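Local coordinates for predicted metal-dependent phosphohydrolase (Magnetospirillum magnetotacticum MS-1, PDB 3KH1), which probably acts as a metal-dependent HD-domain phosphohydrolase, with a tentatively assigned 5'-deoxynucleotidase activity, at residues R37-D41 against A42-W46; V189-A192 against V193-G196. One frame throughout, in Å; residues are numbered along the deposited sequence.

Contact 1 of 2, residues R37-D41 against A42-W46; sequences RREND and AEHSW. With ACT (acetate ion), chain D.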
loop_
_atom_site.group_PDB
_atom_site.type_symbol
_atom_site.label_atom_id
_atom_site.label_comp_id
_atom_site.label_asym_id
_atom_site.label_seq_id
_atom_site.Cartn_x
_atom_site.Cartn_y
_atom_site.Cartn_z
ATOM N N ARG A 37 -14.207 -3.428 -11.214
ATOM C CA ARG A 37 -13.238 -2.632 -11.978
ATOM C C ARG A 37 -11.900 -3.375 -11.899
ATOM O O ARG A 37 -11.692 -4.246 -11.035
ATOM C CB ARG A 37 -13.112 -1.187 -11.434
ATOM C CG ARG A 37 -12.699 -1.161 -9.975
ATOM C CD ARG A 37 -12.473 0.266 -9.536
ATOM N NE ARG A 37 -12.081 0.404 -8.143
ATOM C CZ ARG A 37 -10.877 0.205 -7.676
ATOM N NH1 ARG A 37 -9.887 -0.222 -8.454
ATOM N NH2 ARG A 37 -10.660 0.372 -6.382
ATOM N N ARG A 38 -10.972 -2.946 -12.746
ATOM C CA ARG A 38 -9.563 -3.361 -12.658
ATOM C C ARG A 38 -8.931 -2.805 -11.395
ATOM O O ARG A 38 -9.208 -1.660 -10.981
ATOM C CB ARG A 38 -8.801 -2.853 -13.868
ATOM C CG ARG A 38 -9.140 -3.568 -15.162
ATOM C CD ARG A 38 -8.618 -2.796 -16.374
ATOM N NE ARG A 38 -9.340 -1.521 -16.464
ATOM C CZ ARG A 38 -8.972 -0.465 -17.169
ATOM N NH1 ARG A 38 -7.856 -0.483 -17.891
ATOM N NH2 ARG A 38 -9.678 0.658 -17.134
ATOM N N GLU A 39 -7.999 -3.575 -10.842
ATOM C CA GLU A 39 -7.110 -3.147 -9.785
ATOM C C GLU A 39 -6.038 -2.193 -10.264
ATOM O O GLU A 39 -5.528 -2.362 -11.389
ATOM C CB GLU A 39 -6.433 -4.431 -9.213
ATOM C CG GLU A 39 -5.758 -4.263 -7.948
ATOM C CD GLU A 39 -5.063 -5.535 -7.490
ATOM O OE1 GLU A 39 -4.347 -6.214 -8.281
ATOM O OE2 GLU A 39 -5.139 -5.748 -6.303
ATOM N N ASN A 40 -5.695 -1.178 -9.464
ATOM C CA ASN A 40 -4.576 -0.334 -9.761
ATOM C C ASN A 40 -3.295 -0.795 -9.056
ATOM O O ASN A 40 -3.319 -1.591 -8.113
ATOM C CB ASN A 40 -4.900 1.166 -9.571
ATOM C CG ASN A 40 -4.917 1.605 -8.128
ATOM O OD1 ASN A 40 -3.908 1.475 -7.394
ATOM N ND2 ASN A 40 -6.033 2.213 -7.699
ATOM N N ASP A 41 -2.140 -0.293 -9.499
ATOM C CA ASP A 41 -0.874 -0.755 -8.964
ATOM C C ASP A 41 -0.701 -0.402 -7.490
ATOM O O ASP A 41 -0.049 -1.148 -6.766
ATOM C CB ASP A 41 0.314 -0.166 -9.742
ATOM C CG ASP A 41 0.677 -0.936 -10.967
ATOM O OD1 ASP A 41 0.018 -1.931 -11.323
ATOM O OD2 ASP A 41 1.697 -0.512 -11.575
ATOM N N ALA A 42 -1.169 0.769 -7.061
ATOM C CA ALA A 42 -0.984 1.181 -5.653
ATOM C C ALA A 42 -1.789 0.264 -4.751
ATOM O O ALA A 42 -1.279 -0.226 -3.747
ATOM C CB ALA A 42 -1.386 2.656 -5.454
ATOM N N GLU A 43 -3.055 0.020 -5.079
ATOM C CA GLU A 43 -3.874 -0.833 -4.200
ATOM C C GLU A 43 -3.408 -2.292 -4.285
ATOM O O GLU A 43 -3.486 -2.997 -3.297
ATOM C CB GLU A 43 -5.310 -0.674 -4.450
ATOM C CG GLU A 43 -5.698 -1.138 -5.723
ATOM C CD GLU A 43 -7.151 -0.608 -6.212
ATOM O OE1 GLU A 43 -7.885 0.169 -5.557
ATOM O OE2 GLU A 43 -7.461 -0.993 -7.285
ATOM N N HIS A 44 -2.814 -2.709 -5.412
ATOM C CA HIS A 44 -2.201 -4.044 -5.523
ATOM C C HIS A 44 -1.030 -4.163 -4.566
ATOM O O HIS A 44 -0.954 -5.156 -3.819
ATOM C CB HIS A 44 -1.742 -4.304 -6.969
ATOM C CG HIS A 44 -1.085 -5.629 -7.162
ATOM N ND1 HIS A 44 -1.814 -6.801 -7.282
ATOM C CD2 HIS A 44 0.224 -5.997 -7.168
ATOM C CE1 HIS A 44 -0.971 -7.811 -7.443
ATOM N NE2 HIS A 44 0.260 -7.360 -7.326
ATOM N N SER A 45 -0.139 -3.158 -4.557
ATOM C CA SER A 45 1.012 -3.194 -3.671
ATOM C C SER A 45 0.539 -3.138 -2.198
ATOM O O SER A 45 1.148 -3.808 -1.351
ATOM C CB SER A 45 2.003 -2.091 -4.000
ATOM O OG SER A 45 2.738 -2.446 -5.168
ATOM N N TRP A 46 -0.473 -2.328 -1.863
ATOM C CA TRP A 46 -1.054 -2.393 -0.517
ATOM C C TRP A 46 -1.400 -3.832 -0.160
ATOM O O TRP A 46 -1.073 -4.310 0.926
ATOM C CB TRP A 46 -2.337 -1.521 -0.429
ATOM C CG TRP A 46 -3.105 -1.825 0.832
ATOM C CD1 TRP A 46 -2.811 -1.369 2.057
ATOM C CD2 TRP A 46 -4.242 -2.672 0.950
ATOM N NE1 TRP A 46 -3.652 -1.894 2.970
ATOM C CE2 TRP A 46 -4.562 -2.703 2.310
ATOM C CE3 TRP A 46 -5.001 -3.393 0.041
ATOM C CZ2 TRP A 46 -5.600 -3.466 2.819
ATOM C CZ3 TRP A 46 -6.089 -4.127 0.544
ATOM C CH2 TRP A 46 -6.366 -4.165 1.920
HETATM C C ACT D . -12.520 -0.455 -15.172
HETATM O O ACT D . -11.905 0.621 -15.126
HETATM O OXT ACT D . -11.878 -1.504 -15.070
HETATM C CH3 ACT D . -14.008 -0.468 -15.327
HETATM O O HOH W 1 1.634 -3.184 -7.432
#
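Glu43 reaches back over the turn before its own helix, and Arg37 and Asn40 receive it. Its CG lies between the backbone N and the carbonyl carbon (chi1 66°), a turn that sends the extended chain back toward Asn40 instead of out along the helix. CB starts near the amide oxygen, 3.9 Å from Asn40 OD1, and CG passes 3.4 Å from Asn40 O. At the next atom the flat groups stack: Glu43 CD sits 3.4 Å from Asn40 ND2, with amide and carboxylate planes only 11° apart. The two oxygens then divide the work. Glu43 OE2 accepts from Arg37 NH1 at 2.8 Å through its syn lone pair, and on its anti side, well out of the carboxylate plane, from the backbone Asn40 N at 2.8 Å. Glu43 OE1 takes Arg37 NH2 at 2.9 Å, completing an end-on, nearly coplanar salt bridge that a guanidinium is well shaped to give; Arg37 NH1 also bonds to Arg38 O. Within the same chain, Glu43 N donates to Asn40 OD1 at 2.9 Å, from above the amide carbonyl plane. Across the dimer interface, Glu43 OE1 also accepts a hydrogen bond from Asn40 ND2 of the second subunit. Asparagine is apt here because its short side chain brings an acceptor to a helix-start N-H while leaving an NH2 for the other subunit. Nearby, His44 ND1 donates to Glu39 OE1 at 2.8 Å, ring and carboxylate standing almost perpendicular. Asp141 is hydrogen-bonded to His44 NE2; Glu39 forms salt bridges with Arg28 of its own chain through OE1 and with Lys24 of the second subunit through OE2. The reciprocal bonds of Asn40 and Glu43 form a capping box, which starts helix 41-54 of the HD domain directly after strand 38-40.

Contact 2 of 2, residues V189-A192 against V193-G196; sequences VDEA and VRRG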
loop_
_atom_site.group_PDB
_atom_site.type_symbol
_atom_site.label_atom_id
_atom_site.label_comp_id
_atom_site.label_asym_id
_atom_site.label_seq_id
_atom_site.Cartn_x
_atom_site.Cartn_y
_atom_site.Cartn_z
ATOM N N VAL A 189 -5.966 -23.653 -8.255
ATOM C CA VAL A 189 -6.031 -23.716 -9.712
ATOM C C VAL A 189 -6.700 -25.012 -10.180
ATOM O O VAL A 189 -7.490 -24.994 -11.101
ATOM C CB VAL A 189 -4.588 -23.543 -10.272
ATOM C CG1 VAL A 189 -4.515 -23.871 -11.765
ATOM C CG2 VAL A 189 -4.096 -22.095 -9.989
ATOM N N ASP A 190 -6.427 -26.134 -9.501
ATOM C CA ASP A 190 -7.131 -27.373 -9.806
ATOM C C ASP A 190 -8.637 -27.169 -9.726
ATOM O O ASP A 190 -9.383 -27.620 -10.582
ATOM C CB ASP A 190 -6.768 -28.506 -8.821
ATOM C CG ASP A 190 -5.364 -29.085 -9.029
ATOM O OD1 ASP A 190 -4.733 -28.850 -10.085
ATOM O OD2 ASP A 190 -4.885 -29.792 -8.097
ATOM N N GLU A 191 -9.083 -26.526 -8.647
ATOM C CA GLU A 191 -10.506 -26.288 -8.464
ATOM C C GLU A 191 -11.019 -25.311 -9.538
ATOM O O GLU A 191 -12.124 -25.481 -10.052
ATOM C CB GLU A 191 -10.797 -25.774 -7.061
ATOM C CG GLU A 191 -12.274 -25.453 -6.801
ATOM C CD GLU A 191 -13.230 -26.640 -6.798
ATOM O OE1 GLU A 191 -12.785 -27.798 -6.669
ATOM O OE2 GLU A 191 -14.455 -26.392 -6.913
ATOM N N ALA A 192 -10.254 -24.264 -9.863
ATOM C CA ALA A 192 -10.653 -23.343 -10.929
ATOM C C ALA A 192 -10.907 -24.078 -12.240
ATOM O O ALA A 192 -11.862 -23.774 -12.972
ATOM C CB ALA A 192 -9.543 -22.289 -11.122
ATOM N N VAL A 193 -10.071 -25.061 -12.550
ATOM C CA VAL A 193 -10.244 -25.809 -13.796
ATOM C C VAL A 193 -11.536 -26.627 -13.714
ATOM O O VAL A 193 -12.334 -26.662 -14.650
ATOM C CB VAL A 193 -9.002 -26.708 -14.111
ATOM C CG1 VAL A 193 -9.298 -27.676 -15.251
ATOM C CG2 VAL A 193 -7.784 -25.859 -14.431
ATOM N N ARG A 194 -11.749 -27.289 -12.572
ATOM C CA ARG A 194 -12.978 -28.062 -12.373
ATOM C C ARG A 194 -14.233 -27.200 -12.534
ATOM O O ARG A 194 -15.246 -27.695 -13.038
ATOM C CB ARG A 194 -13.002 -28.720 -10.998
ATOM C CG ARG A 194 -12.037 -29.863 -10.833
ATOM C CD ARG A 194 -12.132 -30.428 -9.370
ATOM N NE ARG A 194 -13.499 -30.875 -9.088
ATOM C CZ ARG A 194 -13.909 -32.144 -9.221
ATOM N NH1 ARG A 194 -15.174 -32.486 -8.984
ATOM N NH2 ARG A 194 -13.052 -33.070 -9.614
ATOM N N ARG A 195 -14.177 -25.933 -12.099
ATOM C CA ARG A 195 -15.314 -25.041 -12.172
ATOM C C ARG A 195 -15.470 -24.328 -13.501
ATOM O O ARG A 195 -16.458 -23.613 -13.690
ATOM C CB ARG A 195 -15.216 -23.986 -11.078
ATOM C CG ARG A 195 -15.224 -24.529 -9.687
ATOM C CD ARG A 195 -15.342 -23.398 -8.708
ATOM N NE ARG A 195 -15.337 -23.801 -7.312
ATOM C CZ ARG A 195 -15.668 -22.976 -6.325
ATOM N NH1 ARG A 195 -16.065 -21.738 -6.583
ATOM N NH2 ARG A 195 -15.540 -23.359 -5.071
ATOM N N GLY A 196 -14.517 -24.526 -14.410
ATOM C CA GLY A 196 -14.538 -23.894 -15.740
ATOM C C GLY A 196 -14.075 -22.434 -15.737
ATOM O O GLY A 196 -14.321 -21.712 -16.698
#
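Glu191 OE2 receives Arg195 NE at 2.8 Å, the shortest polar bond between 189-192 and 193-196. It is nearly straight (N-H...O 171°), uses the anti lone pair of the oxygen, and lies in the guanidinium plane, so that Arg195 presents an edge to a carboxylate turned almost perpendicular to it. The bend of Glu191 at chi2 (67°) folds the carboxylate alongside the helix, where a residue one turn later can meet it. Arg195 comes up with its chain extended from CG to NE, and its CG rests 3.3 Å from the backbone Glu191 O. That carbonyl also accepts Arg195 N at 2.9 Å, so the pair is tied by main chain and side chain together. The other oxygen leans toward Arg194: Glu191 OE1 and Arg194 NE make a long salt bridge of 4.0 Å. A glutamate suits this place because its reach lets one carboxylate serve arginines three and four residues on, and an alanine in its place would probably leave the Arg195 guanidinium without its anionic mate and freer to swing. Phe150 of helix 132-151 touches both Glu191 and Arg195, while Arg195 NH1 bonds to Tyr197 OH. On the side that meets Leu198, Trp157 and Tyr197 the side chains are apolar: both valines touch Leu198, and the small Ala192 fits against Trp157 and Tyr197. The methyl Val193 CG2 rests 3.5 Å from the carbonyl Val189 O of the preceding turn. The chain leaves helical geometry at Gly196, whose positive phi (79°) is readily adopted without a side chain, and Gly196 N bonds to Val193 O at 3.1 Å. Ionic pairing at i to i+3 and i+4 thus runs into a Schellman motif, a common C-terminal ending, here closing helix 179-195.

How the contacts relate
Both contacts are local and sit at opposite kinds of helix end, contact 1 at the start of helix 41-54 and contact 2 at the finish of helix 179-195. Their centres lie 25 Å apart and their nearest atoms about 15 Å, so they do not touch. Helix 132-151 touches both, giving Asp141 to His44 of contact 1 and Phe150 to Glu191 and Arg195 of contact 2. The bound calcium ion is about 7 Å from the side chain of Glu39 and about 11 Å from that of Val189. Contact 1 also faces the second subunit, whereas no other chain of the assembly reaches contact 2; the centre of contact 2 lies about 24 Å from the centre of the chain.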